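Long-range contacts in proline dehydrogenase (Bradyrhizobium japonicum USDA 110, PDB 3HAZ), which probably oxidises proline to glutamate in two steps, as a bifunctional FAD-dependent proline dehydrogenase and NAD-dependent 1-pyrroline-5-carboxylate dehydrogenase: residues E579-L584 and H700-P705; R619-Q624 and V670-M675; G630-M635 and A644-G649; G640-L645 and V983-A988; R648-F653 and L974-T979. All coordinates share one frame; numbering follows the deposited sequence.

In the fold
The five contacts run outward from the helical layer of the aldehyde dehydrogenase part to a projecting sheet. Interactions 1 and 2, with centres about 12 Å apart, touch where A582 CB meets R619 CG at 3.5 Å. Interactions 2 and 5, equally near, touch where F977 CD2 packs on A673 CA. Strand 641-656 threads interactions 5, 3 and 4: 3 and 5 share R648 and G649, 3 and 4 share A644 and L645, and all three touch the second subunit. Interactions 2 and 5 lie nearest the active site: the Y621 side chain is about 10 Å from bound NAD, and those of Y621 and R976 are each about 9 Å from that of E760, a predicted active-site residue.

Interaction 1: E579-L584 and H700-P705; sequences EQAAHL and HEAGIP
Helix 571-587 and the C-terminal end of helix 689-702 meet most closely at A581 and A702, whose CA atoms are 5.0 Å apart. The second helix stops in a Schellman motif: G703 turns to a positive phi of 129°, a conformation in which a CB would press on the carbonyl O of A702. Helix 689-702 is the connection of a beta-alpha-beta crossover between the parallel strands 679-683 and 709-711, so the contact lays helix 571-587 against the Rossmann-type unit at that turn. A702 carries the contact, its CB pointing at the other helix and resting against its backbone, 3.5 Å from A581 N and 3.8 Å from A581 CB. Beside it L584, with CG anti to its own carbonyl carbon, brings CD1 to 4.1 Å from A702 CB and obliquely across the extended aliphatic chain of E701, whose carboxylate turns to a salt bridge with R588. Within the turn itself, H700 ND1 donates to I704 O over 3.1 Å, the acceptor lying in the ring plane. Q580, bent at chi2, folds its CB and CG over A702 O and the bend brings its amide to a water: NE2 donates to this water, which in turn donates to E701 O at 2.8 Å.

Interaction 2: R619-Q624 and V670-M675; sequences RYYAAQ and VTAALM
Y621 sets its CG anti to its own carbonyl carbon (chi1 -67°), which turns the ring toward helix 664-675, while M675 places CG anti to the backbone N (chi1 -176°) and then bends at chi2 and chi3, which brings CG and SD against the backbone of Y621 and A622. T671 holds OG1 in the crowded position between its backbone N and carbonyl carbon, directed at the tyrosine. The ring is therefore met from two directions. A672 CB lies over one face, 3.8 Å above the plane and offset toward the rim, in a CH-pi contact; T671 OG1 comes to the edge, in plane, 3.6 Å from Y621 CD2. That hydroxyl is committed elsewhere, to L667 O one turn back on its own helix. The two short helical segments run nearly parallel, 19° apart, with axes 9.6 Å from each other. Helix 664-675 joins strand 641-656 to its parallel neighbour 679-683, the beta-alpha-beta crossover of a Rossmann-type fold, and S657, an NAD-binding residue, lies between the first strand and this helix. Farther along, M675 CG sits 3.5 Å from Y621 O, and its SD reaches 4.2 Å from A622 CA. The rings of Y973 and F617 also meet the tyrosine at small interplanar angles, and Y621 OH is hydrogen-bonded to G969 N, which probably helps to fix the far end of the ring in this buried site.

Interaction 3: G630-M635 and A644-G649; sequences GSETAM and ALTMRG
Two nearly straight backbone hydrogen bonds pair T633 with L645: T633 N donates to L645 O and L645 N to T633 O, each over 2.8 Å and each with the donor in the plane of the carbonyl. L645 O is gripped a second time by a water that donates to it at 3.0 Å and is weakly linked to T633 OG1. T633 O likewise takes on a CA-H...O contact from A644 CA at 3.4 Å. Outside this backbone core, E632 puts CG in the crowded position between its backbone N and carbonyl carbon, then extends, so that CD of the carboxylate comes to 3.5 Å from A644 CB. Its CB lies 3.4 Å from T646 CG2, the two side chains running alongside each other; T646 OG1 is bonded instead to Q981 O. At the other end M635, bent at chi2 and chi3, crosses L645 obliquely and lays SD 4.0 Å from L645 CB. Both of these also pack on the second subunit, M635 against its G952 and L645 against its P971. The short strand 633-634 and the long strand 641-656 run antiparallel as a beta hairpin belonging to the projecting oligomerisation sheet known from aldehyde dehydrogenases.

Interaction 4: G640-L645 and V983-A988; sequences GESNAL and VTINTA
N643 and T984 lie side by side on one face of an antiparallel strand pair, and T984 OG1 donates to N643 OD1 over 2.7 Å, in the plane of the amide carbonyl. The asparagine, its CG anti to its own carbonyl carbon (chi1 -67°), uses its other end too: ND2 donates almost straight (173°) to E641 OE1, on the anti lone pair, at 2.9 Å. E641 in turn extends obliquely across T984, its CD 3.6 Å from T984 CG2. An alanine in place of N643 would remove the hydrogen bonds of OD1 and ND2 and would probably leave T984 OG1 and the E641 carboxylate less firmly held. On the opposite face S642 OG sits 3.4 Å from I985 CB and 2.6 Å from a water that donates to V983 O.

Behind these side chains stands the backbone: S642 with I985 and A644 with V983 are hydrogen-bonded pairs, while E641 with N986 and N643 with T984 are non-hydrogen-bonded pairs. At the strand end T987 N donates to G640 O at 2.8 Å, from above the carbonyl plane, and N986 OD1 accepts from A988 N at 3.0 Å in an Asx turn. Farther out the second subunit supplies R944 NH2 in a salt bridge to E641 OE2, Q954 NE2 to N643 OD1 and K353 NZ to G640 O, while its own strand extends the sheet in parallel beyond V983-I985. With OE1 accepting from N643 ND2 and OE2 salt-bridged to R944 of the second subunit, the carboxylate is likely to stay ionised, so the interface with the second subunit and the strand pairing share one polar network.

Interaction 5: R648-F653 and L974-T979; sequences RGRGVF and LARFAT
Where strand 641-656 breaks between the projecting oligomerisation sheet and the Rossmann-type core, it is held by the start of the antiparallel strand 978-986. R648 and T979 form the hydrogen-bonded pair: R648 N donates to T979 O over 2.8 Å at 170°, and T979 N returns a bond to R648 O, also 2.8 Å, nearly along the C=O axis. A978 CB fits closely beside the same oxygen, 3.2 Å from R648 O. R650 then extends from CG to NE across the turn of the other segment, with its aliphatic part over F977 O and NE making a weak hydrogen bond to R976 O (3.5 Å, 142°). T979 CB stands 4.3 Å above the centre of the guanidinium face. N678 is the second-shell brace, its OD1 accepting from R650 N and G651 N while its ND2 donates to F977 O. Deeper in, F653 and F977 meet obliquely with planes at 44° and centroids 5.0 Å apart, F977 CD2 lying over one face of F653 near the rim; Y973 meets F977 edge-to-face.

A leucine in place of R650 would lack the guanidinium and with it the weak bonds to R976 O and to T964 O of the second subunit, and would probably loosen the packing against T979. R650 NH2 also lies 4.2 Å from R976 NH1, and R976 of the second subunit brings another like charge close to its counterpart. Such crowding of arginines would probably be costly, and the nearby carbonyl oxygens are likely to offset it in part.

Interaction 1: E579-L584 and H700-P705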
# COMPACT_ATOMS: atom_id res chain seq x y z
N GLU A 579 -13.51 20.20 -24.61
CA GLU A 579 -12.04 20.25 -24.62
C GLU A 579 -11.48 20.64 -25.98
O GLU A 579 -10.44 21.28 -26.07
CB GLU A 579 -11.45 18.93 -24.12
CG GLU A 579 -11.64 18.72 -22.63
CD GLU A 579 -11.42 17.29 -22.17
OE1 GLU A 579 -11.43 16.37 -23.01
OE2 GLU A 579 -11.25 17.09 -20.94
N GLN A 580 -12.17 20.25 -27.05
CA GLN A 580 -11.77 20.66 -28.39
C GLN A 580 -12.07 22.15 -28.58
O GLN A 580 -11.34 22.85 -29.28
CB GLN A 580 -12.47 19.80 -29.46
CG GLN A 580 -12.25 20.25 -30.90
CD GLN A 580 -10.79 20.17 -31.34
OE1 GLN A 580 -9.95 19.64 -30.62
NE2 GLN A 580 -10.50 20.69 -32.52
N ALA A 581 -13.13 22.63 -27.94
CA ALA A 581 -13.48 24.04 -27.98
C ALA A 581 -12.39 24.88 -27.31
O ALA A 581 -11.95 25.90 -27.84
CB ALA A 581 -14.82 24.28 -27.31
N ALA A 582 -11.95 24.44 -26.14
CA ALA A 582 -10.82 25.07 -25.46
C ALA A 582 -9.61 25.13 -26.38
O ALA A 582 -8.97 26.17 -26.52
CB ALA A 582 -10.48 24.33 -24.17
N HIS A 583 -9.31 24.01 -27.03
CA HIS A 583 -8.19 23.96 -27.97
C HIS A 583 -8.32 25.01 -29.09
O HIS A 583 -7.35 25.68 -29.43
CB HIS A 583 -8.06 22.56 -28.57
CG HIS A 583 -7.09 22.49 -29.70
ND1 HIS A 583 -5.72 22.53 -29.51
CD2 HIS A 583 -7.28 22.39 -31.04
CE1 HIS A 583 -5.12 22.45 -30.68
NE2 HIS A 583 -6.04 22.36 -31.62
N LEU A 584 -9.51 25.14 -29.65
CA LEU A 584 -9.73 26.05 -30.77
C LEU A 584 -9.65 27.51 -30.31
O LEU A 584 -9.14 28.37 -31.02
CB LEU A 584 -11.07 25.75 -31.46
CG LEU A 584 -11.16 24.41 -32.22
CD1 LEU A 584 -12.57 24.13 -32.73
CD2 LEU A 584 -10.16 24.35 -33.38
N HIS A 700 -19.89 24.57 -32.34
CA HIS A 700 -20.39 23.65 -33.35
C HIS A 700 -19.22 22.94 -34.02
O HIS A 700 -19.26 21.72 -34.22
CB HIS A 700 -21.22 24.38 -34.41
CG HIS A 700 -22.56 24.86 -33.92
ND1 HIS A 700 -23.35 24.13 -33.06
CD2 HIS A 700 -23.26 25.98 -34.21
CE1 HIS A 700 -24.47 24.79 -32.82
NE2 HIS A 700 -24.44 25.91 -33.51
N GLU A 701 -18.19 23.69 -34.38
CA GLU A 701 -17.01 23.12 -35.02
C GLU A 701 -16.29 22.16 -34.08
O GLU A 701 -15.64 21.21 -34.52
CB GLU A 701 -16.06 24.23 -35.49
CG GLU A 701 -14.81 23.70 -36.19
CD GLU A 701 -13.84 24.80 -36.60
OE1 GLU A 701 -14.21 25.99 -36.51
OE2 GLU A 701 -12.71 24.47 -37.01
N ALA A 702 -16.40 22.41 -32.78
CA ALA A 702 -15.73 21.58 -31.77
C ALA A 702 -16.46 20.26 -31.51
O ALA A 702 -15.91 19.36 -30.88
CB ALA A 702 -15.57 22.37 -30.47
N GLY A 703 -17.70 20.15 -31.97
CA GLY A 703 -18.43 18.91 -31.82
C GLY A 703 -19.81 19.02 -31.21
O GLY A 703 -20.50 18.02 -31.05
N ILE A 704 -20.23 20.24 -30.87
CA ILE A 704 -21.60 20.45 -30.42
C ILE A 704 -22.54 20.41 -31.61
O ILE A 704 -22.40 21.20 -32.55
CB ILE A 704 -21.76 21.80 -29.69
CG1 ILE A 704 -20.74 21.91 -28.55
CG2 ILE A 704 -23.18 21.96 -29.18
CD1 ILE A 704 -20.86 20.81 -27.52
N PRO A 705 -23.51 19.48 -31.60
CA PRO A 705 -24.48 19.37 -32.70
C PRO A 705 -25.28 20.65 -32.92
O PRO A 705 -25.64 21.34 -31.96
CB PRO A 705 -25.41 18.24 -32.23
CG PRO A 705 -24.57 17.43 -31.29
CD PRO A 705 -23.70 18.43 -30.59
O HOH W 1 -12.91 20.65 -34.42

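Interaction 2: R619-Q624 and V670-M675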
# COMPACT_ATOMS: atom_id res chain seq x y z
N ARG A 619 -12.48 23.43 -20.18
CA ARG A 619 -11.70 22.30 -19.67
C ARG A 619 -12.16 21.88 -18.28
O ARG A 619 -12.23 20.70 -17.98
CB ARG A 619 -10.20 22.62 -19.67
CG ARG A 619 -9.64 22.92 -21.05
CD ARG A 619 -8.13 22.76 -21.11
NE ARG A 619 -7.63 23.04 -22.46
CZ ARG A 619 -7.16 24.22 -22.85
NH1 ARG A 619 -7.10 25.23 -21.98
NH2 ARG A 619 -6.74 24.39 -24.09
N TYR A 620 -12.50 22.86 -17.45
CA TYR A 620 -12.96 22.57 -16.10
C TYR A 620 -14.34 21.90 -16.08
O TYR A 620 -14.54 20.90 -15.39
CB TYR A 620 -12.98 23.85 -15.25
CG TYR A 620 -13.49 23.61 -13.85
CD1 TYR A 620 -12.70 22.95 -12.91
CD2 TYR A 620 -14.76 24.01 -13.48
CE1 TYR A 620 -13.18 22.72 -11.62
CE2 TYR A 620 -15.24 23.79 -12.20
CZ TYR A 620 -14.45 23.14 -11.28
OH TYR A 620 -14.94 22.91 -10.01
N TYR A 621 -15.29 22.45 -16.83
CA TYR A 621 -16.59 21.79 -16.91
C TYR A 621 -16.48 20.42 -17.58
O TYR A 621 -17.21 19.49 -17.24
CB TYR A 621 -17.63 22.68 -17.61
CG TYR A 621 -17.97 23.92 -16.81
CD1 TYR A 621 -17.94 23.89 -15.42
CD2 TYR A 621 -18.34 25.10 -17.43
CE1 TYR A 621 -18.24 25.02 -14.67
CE2 TYR A 621 -18.65 26.23 -16.70
CZ TYR A 621 -18.60 26.19 -15.32
OH TYR A 621 -18.91 27.31 -14.57
N ALA A 622 -15.55 20.28 -18.53
CA ALA A 622 -15.35 18.98 -19.14
C ALA A 622 -14.89 17.99 -18.08
O ALA A 622 -15.38 16.86 -18.00
CB ALA A 622 -14.36 19.05 -20.29
N ALA A 623 -13.96 18.44 -17.24
CA ALA A 623 -13.37 17.58 -16.21
C ALA A 623 -14.38 17.22 -15.12
O ALA A 623 -14.47 16.07 -14.71
CB ALA A 623 -12.13 18.24 -15.60
N GLN A 624 -15.11 18.22 -14.63
CA GLN A 624 -16.16 17.98 -13.63
C GLN A 624 -17.28 17.16 -14.27
O GLN A 624 -17.90 16.33 -13.61
CB GLN A 624 -16.72 19.30 -13.08
CG GLN A 624 -15.71 20.15 -12.30
CD GLN A 624 -15.10 19.42 -11.12
OE1 GLN A 624 -13.89 19.22 -11.06
NE2 GLN A 624 -15.93 19.01 -10.18
N VAL A 670 -23.06 28.40 -21.22
CA VAL A 670 -23.50 27.54 -22.32
C VAL A 670 -22.91 26.13 -22.23
O VAL A 670 -23.64 25.14 -22.31
CB VAL A 670 -23.19 28.17 -23.69
CG1 VAL A 670 -23.39 27.15 -24.80
CG2 VAL A 670 -24.09 29.39 -23.91
N THR A 671 -21.59 26.04 -22.04
CA THR A 671 -20.91 24.75 -21.96
C THR A 671 -21.30 23.97 -20.70
O THR A 671 -21.31 22.75 -20.71
CB THR A 671 -19.37 24.89 -22.02
OG1 THR A 671 -18.91 25.71 -20.94
CG2 THR A 671 -18.93 25.50 -23.35
N ALA A 672 -21.62 24.67 -19.62
CA ALA A 672 -22.10 24.00 -18.42
C ALA A 672 -23.41 23.26 -18.71
O ALA A 672 -23.53 22.07 -18.42
CB ALA A 672 -22.30 24.98 -17.29
N ALA A 673 -24.37 23.98 -19.28
CA ALA A 673 -25.68 23.42 -19.63
C ALA A 673 -25.52 22.26 -20.61
O ALA A 673 -26.09 21.18 -20.41
CB ALA A 673 -26.57 24.51 -20.24
N LEU A 674 -24.73 22.48 -21.66
CA LEU A 674 -24.41 21.43 -22.62
C LEU A 674 -23.76 20.22 -21.97
O LEU A 674 -24.13 19.07 -22.26
CB LEU A 674 -23.49 21.98 -23.71
CG LEU A 674 -24.10 22.93 -24.74
CD1 LEU A 674 -23.00 23.57 -25.58
CD2 LEU A 674 -25.13 22.20 -25.63
N MET A 675 -22.79 20.46 -21.09
CA MET A 675 -22.07 19.35 -20.46
C MET A 675 -23.02 18.48 -19.64
O MET A 675 -22.87 17.25 -19.58
CB MET A 675 -20.91 19.84 -19.59
CG MET A 675 -20.08 18.71 -19.00
SD MET A 675 -19.18 17.76 -20.25
CE MET A 675 -19.51 16.09 -19.68

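Interaction 3: G630-M635 and A644-G649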
# COMPACT_ATOMS: atom_id res chain seq x y z
N GLY A 630 -20.12 10.76 -15.76
CA GLY A 630 -19.38 9.69 -16.41
C GLY A 630 -19.93 8.31 -16.12
O GLY A 630 -19.96 7.44 -16.99
N SER A 631 -20.35 8.10 -14.88
CA SER A 631 -20.97 6.84 -14.51
C SER A 631 -21.93 7.04 -13.34
O SER A 631 -21.84 8.03 -12.62
CB SER A 631 -19.91 5.80 -14.14
OG SER A 631 -19.15 6.24 -13.03
N GLU A 632 -22.82 6.08 -13.16
CA GLU A 632 -23.80 6.12 -12.08
C GLU A 632 -23.10 5.94 -10.74
O GLU A 632 -21.95 5.52 -10.68
CB GLU A 632 -24.83 5.02 -12.27
CG GLU A 632 -24.24 3.61 -12.30
CD GLU A 632 -25.25 2.57 -12.76
OE1 GLU A 632 -26.17 2.92 -13.53
OE2 GLU A 632 -25.12 1.40 -12.34
N THR A 633 -23.81 6.26 -9.66
CA THR A 633 -23.30 6.03 -8.32
C THR A 633 -24.07 4.87 -7.71
O THR A 633 -25.30 4.88 -7.68
CB THR A 633 -23.47 7.27 -7.43
OG1 THR A 633 -22.72 8.36 -7.98
CG2 THR A 633 -22.99 6.99 -6.00
N ALA A 634 -23.35 3.85 -7.26
CA ALA A 634 -23.97 2.71 -6.60
C ALA A 634 -24.35 3.08 -5.17
O ALA A 634 -23.54 3.61 -4.43
CB ALA A 634 -23.01 1.52 -6.60
N MET A 635 -25.60 2.82 -4.80
CA MET A 635 -26.05 3.08 -3.44
C MET A 635 -26.00 1.79 -2.64
O MET A 635 -26.28 0.72 -3.17
CB MET A 635 -27.47 3.65 -3.44
CG MET A 635 -27.70 4.77 -4.45
SD MET A 635 -26.67 6.24 -4.14
CE MET A 635 -27.39 6.80 -2.60
N ALA A 644 -29.02 2.40 -8.16
CA ALA A 644 -28.07 3.24 -8.87
C ALA A 644 -28.62 4.65 -9.08
O ALA A 644 -29.75 4.82 -9.55
CB ALA A 644 -27.70 2.60 -10.20
N LEU A 645 -27.81 5.64 -8.73
CA LEU A 645 -28.17 7.05 -8.90
C LEU A 645 -27.49 7.64 -10.14
O LEU A 645 -26.27 7.51 -10.31
CB LEU A 645 -27.78 7.85 -7.65
CG LEU A 645 -28.15 9.34 -7.58
CD1 LEU A 645 -29.66 9.55 -7.62
CD2 LEU A 645 -27.56 9.97 -6.32
N THR A 646 -28.27 8.27 -11.00
CA THR A 646 -27.72 8.89 -12.20
C THR A 646 -28.17 10.35 -12.28
O THR A 646 -29.07 10.77 -11.56
CB THR A 646 -28.14 8.15 -13.49
OG1 THR A 646 -29.56 7.99 -13.51
CG2 THR A 646 -27.51 6.76 -13.55
N MET A 647 -27.53 11.11 -13.16
CA MET A 647 -27.86 12.51 -13.39
C MET A 647 -28.09 12.72 -14.87
O MET A 647 -27.21 12.48 -15.69
CB MET A 647 -26.71 13.40 -12.95
CG MET A 647 -26.16 13.06 -11.59
SD MET A 647 -27.01 13.98 -10.32
CE MET A 647 -26.21 15.56 -10.55
N ARG A 648 -29.27 13.20 -15.22
CA ARG A 648 -29.62 13.34 -16.61
C ARG A 648 -29.86 14.81 -16.93
O ARG A 648 -30.18 15.60 -16.04
CB ARG A 648 -30.87 12.51 -16.92
CG ARG A 648 -30.78 11.08 -16.40
CD ARG A 648 -32.05 10.27 -16.68
NE ARG A 648 -32.49 10.40 -18.06
CZ ARG A 648 -33.12 9.45 -18.75
NH1 ARG A 648 -33.48 9.67 -20.00
NH2 ARG A 648 -33.38 8.27 -18.18
N GLY A 649 -29.70 15.18 -18.20
CA GLY A 649 -30.02 16.54 -18.61
C GLY A 649 -31.47 16.83 -18.29
O GLY A 649 -32.28 15.92 -18.15
O HOH W 2 -24.57 10.02 -10.16

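Interaction 4: G640-L645 and V983-A988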
# COMPACT_ATOMS: atom_id res chain seq x y z
N GLY A 640 -29.62 -8.91 -3.09
CA GLY A 640 -30.71 -9.22 -4.01
C GLY A 640 -31.38 -7.98 -4.60
O GLY A 640 -32.48 -8.06 -5.15
N GLU A 641 -30.71 -6.84 -4.50
CA GLU A 641 -31.23 -5.60 -5.05
C GLU A 641 -30.12 -4.65 -5.46
O GLU A 641 -29.13 -4.50 -4.74
CB GLU A 641 -32.15 -4.90 -4.03
CG GLU A 641 -32.85 -3.66 -4.55
CD GLU A 641 -33.68 -2.97 -3.48
OE1 GLU A 641 -33.13 -2.12 -2.74
OE2 GLU A 641 -34.88 -3.28 -3.37
N SER A 642 -30.26 -4.02 -6.62
CA SER A 642 -29.32 -2.98 -7.02
C SER A 642 -29.99 -1.61 -6.97
O SER A 642 -31.17 -1.47 -7.30
CB SER A 642 -28.77 -3.25 -8.43
OG SER A 642 -29.76 -2.99 -9.42
N ASN A 643 -29.22 -0.60 -6.57
CA ASN A 643 -29.70 0.77 -6.51
C ASN A 643 -28.66 1.70 -7.09
O ASN A 643 -27.54 1.78 -6.59
CB ASN A 643 -30.01 1.17 -5.06
CG ASN A 643 -31.18 0.41 -4.49
OD1 ASN A 643 -32.34 0.79 -4.69
ND2 ASN A 643 -30.89 -0.67 -3.77
N ALA A 644 -29.02 2.40 -8.16
CA ALA A 644 -28.07 3.24 -8.87
C ALA A 644 -28.62 4.65 -9.08
O ALA A 644 -29.75 4.82 -9.55
CB ALA A 644 -27.70 2.60 -10.20
N LEU A 645 -27.81 5.64 -8.73
CA LEU A 645 -28.17 7.05 -8.90
C LEU A 645 -27.49 7.64 -10.14
O LEU A 645 -26.27 7.51 -10.31
CB LEU A 645 -27.78 7.85 -7.65
CG LEU A 645 -28.15 9.34 -7.58
CD1 LEU A 645 -29.66 9.55 -7.62
CD2 LEU A 645 -27.56 9.97 -6.32
N VAL A 983 -32.54 4.23 -10.07
CA VAL A 983 -33.04 2.98 -10.61
C VAL A 983 -32.80 1.86 -9.61
O VAL A 983 -31.67 1.60 -9.19
CB VAL A 983 -32.38 2.61 -11.94
CG1 VAL A 983 -32.78 1.21 -12.37
CG2 VAL A 983 -32.74 3.64 -13.02
N THR A 984 -33.89 1.21 -9.21
CA THR A 984 -33.84 0.13 -8.24
C THR A 984 -34.34 -1.17 -8.86
O THR A 984 -35.50 -1.27 -9.25
CB THR A 984 -34.72 0.46 -7.02
OG1 THR A 984 -34.21 1.63 -6.38
CG2 THR A 984 -34.75 -0.70 -6.04
N ILE A 985 -33.46 -2.16 -8.95
CA ILE A 985 -33.81 -3.43 -9.57
C ILE A 985 -33.77 -4.57 -8.55
O ILE A 985 -32.75 -4.80 -7.91
CB ILE A 985 -32.84 -3.77 -10.71
CG1 ILE A 985 -32.81 -2.63 -11.73
CG2 ILE A 985 -33.22 -5.10 -11.38
CD1 ILE A 985 -31.64 -2.70 -12.68
N ASN A 986 -34.89 -5.27 -8.40
CA ASN A 986 -34.91 -6.50 -7.61
C ASN A 986 -34.15 -7.58 -8.38
O ASN A 986 -34.65 -8.12 -9.37
CB ASN A 986 -36.35 -6.92 -7.34
CG ASN A 986 -36.45 -8.29 -6.69
OD1 ASN A 986 -35.44 -8.91 -6.33
ND2 ASN A 986 -37.67 -8.78 -6.54
N THR A 987 -32.94 -7.90 -7.93
CA THR A 987 -32.08 -8.82 -8.67
C THR A 987 -32.16 -10.26 -8.17
O THR A 987 -31.50 -11.14 -8.72
CB THR A 987 -30.61 -8.35 -8.67
OG1 THR A 987 -30.13 -8.23 -7.33
CG2 THR A 987 -30.49 -6.99 -9.36
N ALA A 988 -33.00 -10.51 -7.16
CA ALA A 988 -33.07 -11.82 -6.51
C ALA A 988 -33.19 -13.03 -7.45
O ALA A 988 -32.63 -14.09 -7.16
CB ALA A 988 -34.16 -11.85 -5.46
O HOH W 3 -30.14 -0.52 -10.17

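Interaction 5: R648-F653 and L974-T979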
# COMPACT_ATOMS: atom_id res chain seq x y z
N ARG A 648 -29.27 13.20 -15.22
CA ARG A 648 -29.62 13.34 -16.61
C ARG A 648 -29.86 14.81 -16.93
O ARG A 648 -30.18 15.60 -16.04
CB ARG A 648 -30.87 12.51 -16.92
CG ARG A 648 -30.78 11.08 -16.40
CD ARG A 648 -32.05 10.27 -16.68
NE ARG A 648 -32.49 10.40 -18.06
CZ ARG A 648 -33.12 9.45 -18.75
NH1 ARG A 648 -33.48 9.67 -20.00
NH2 ARG A 648 -33.38 8.27 -18.18
N GLY A 649 -29.70 15.18 -18.20
CA GLY A 649 -30.02 16.54 -18.61
C GLY A 649 -31.47 16.83 -18.29
O GLY A 649 -32.28 15.92 -18.15
N ARG A 650 -31.82 18.11 -18.15
CA ARG A 650 -33.17 18.49 -17.77
C ARG A 650 -34.07 18.73 -18.97
O ARG A 650 -35.26 18.45 -18.92
CB ARG A 650 -33.14 19.76 -16.91
CG ARG A 650 -32.64 19.55 -15.49
CD ARG A 650 -32.67 20.85 -14.69
NE ARG A 650 -32.51 20.59 -13.26
CZ ARG A 650 -33.50 20.24 -12.45
NH1 ARG A 650 -34.74 20.14 -12.92
NH2 ARG A 650 -33.27 20.01 -11.17
N GLY A 651 -33.49 19.26 -20.05
CA GLY A 651 -34.24 19.65 -21.22
C GLY A 651 -33.56 20.79 -21.95
O GLY A 651 -32.35 20.76 -22.18
N VAL A 652 -34.34 21.81 -22.32
CA VAL A 652 -33.79 22.98 -22.99
C VAL A 652 -33.46 24.09 -22.00
O VAL A 652 -34.35 24.60 -21.31
CB VAL A 652 -34.78 23.59 -24.01
CG1 VAL A 652 -34.22 24.90 -24.55
CG2 VAL A 652 -35.05 22.62 -25.15
N PHE A 653 -32.19 24.46 -21.92
CA PHE A 653 -31.82 25.60 -21.11
C PHE A 653 -31.77 26.87 -21.94
O PHE A 653 -31.29 26.86 -23.09
CB PHE A 653 -30.47 25.38 -20.42
CG PHE A 653 -30.59 25.05 -18.95
CD1 PHE A 653 -30.46 26.05 -17.99
CD2 PHE A 653 -30.84 23.75 -18.54
CE1 PHE A 653 -30.57 25.74 -16.64
CE2 PHE A 653 -30.95 23.44 -17.19
CZ PHE A 653 -30.81 24.44 -16.24
N LEU A 974 -22.38 22.16 -12.03
CA LEU A 974 -22.97 21.31 -13.06
C LEU A 974 -24.23 20.58 -12.61
O LEU A 974 -25.19 20.44 -13.37
CB LEU A 974 -21.94 20.31 -13.60
CG LEU A 974 -20.79 20.93 -14.40
CD1 LEU A 974 -19.93 19.86 -15.06
CD2 LEU A 974 -21.32 21.90 -15.45
N ALA A 975 -24.23 20.11 -11.36
CA ALA A 975 -25.35 19.35 -10.82
C ALA A 975 -26.66 20.10 -10.95
O ALA A 975 -27.71 19.49 -11.17
CB ALA A 975 -25.08 18.98 -9.36
N ARG A 976 -26.61 21.41 -10.79
CA ARG A 976 -27.82 22.24 -10.89
C ARG A 976 -28.47 22.18 -12.28
O ARG A 976 -29.67 22.42 -12.41
CB ARG A 976 -27.50 23.69 -10.53
CG ARG A 976 -28.72 24.52 -10.20
CD ARG A 976 -29.27 24.16 -8.83
NE ARG A 976 -30.39 25.02 -8.49
CZ ARG A 976 -31.67 24.67 -8.63
NH1 ARG A 976 -31.98 23.46 -9.09
NH2 ARG A 976 -32.63 25.51 -8.30
N PHE A 977 -27.67 21.86 -13.31
CA PHE A 977 -28.19 21.80 -14.68
C PHE A 977 -28.79 20.44 -15.00
O PHE A 977 -29.30 20.22 -16.11
CB PHE A 977 -27.08 22.10 -15.70
CG PHE A 977 -26.58 23.52 -15.65
CD1 PHE A 977 -25.60 23.89 -14.73
CD2 PHE A 977 -27.05 24.46 -16.54
CE1 PHE A 977 -25.12 25.20 -14.69
CE2 PHE A 977 -26.58 25.77 -16.51
CZ PHE A 977 -25.61 26.14 -15.58
N ALA A 978 -28.72 19.52 -14.05
CA ALA A 978 -29.20 18.15 -14.28
C ALA A 978 -30.28 17.75 -13.30
O ALA A 978 -30.56 18.46 -12.34
CB ALA A 978 -28.03 17.17 -14.23
N THR A 979 -30.90 16.59 -13.56
CA THR A 979 -31.89 16.05 -12.65
C THR A 979 -31.47 14.64 -12.25
O THR A 979 -30.85 13.92 -13.03
CB THR A 979 -33.30 16.03 -13.32
OG1 THR A 979 -34.29 15.68 -12.34
CG2 THR A 979 -33.36 15.04 -14.47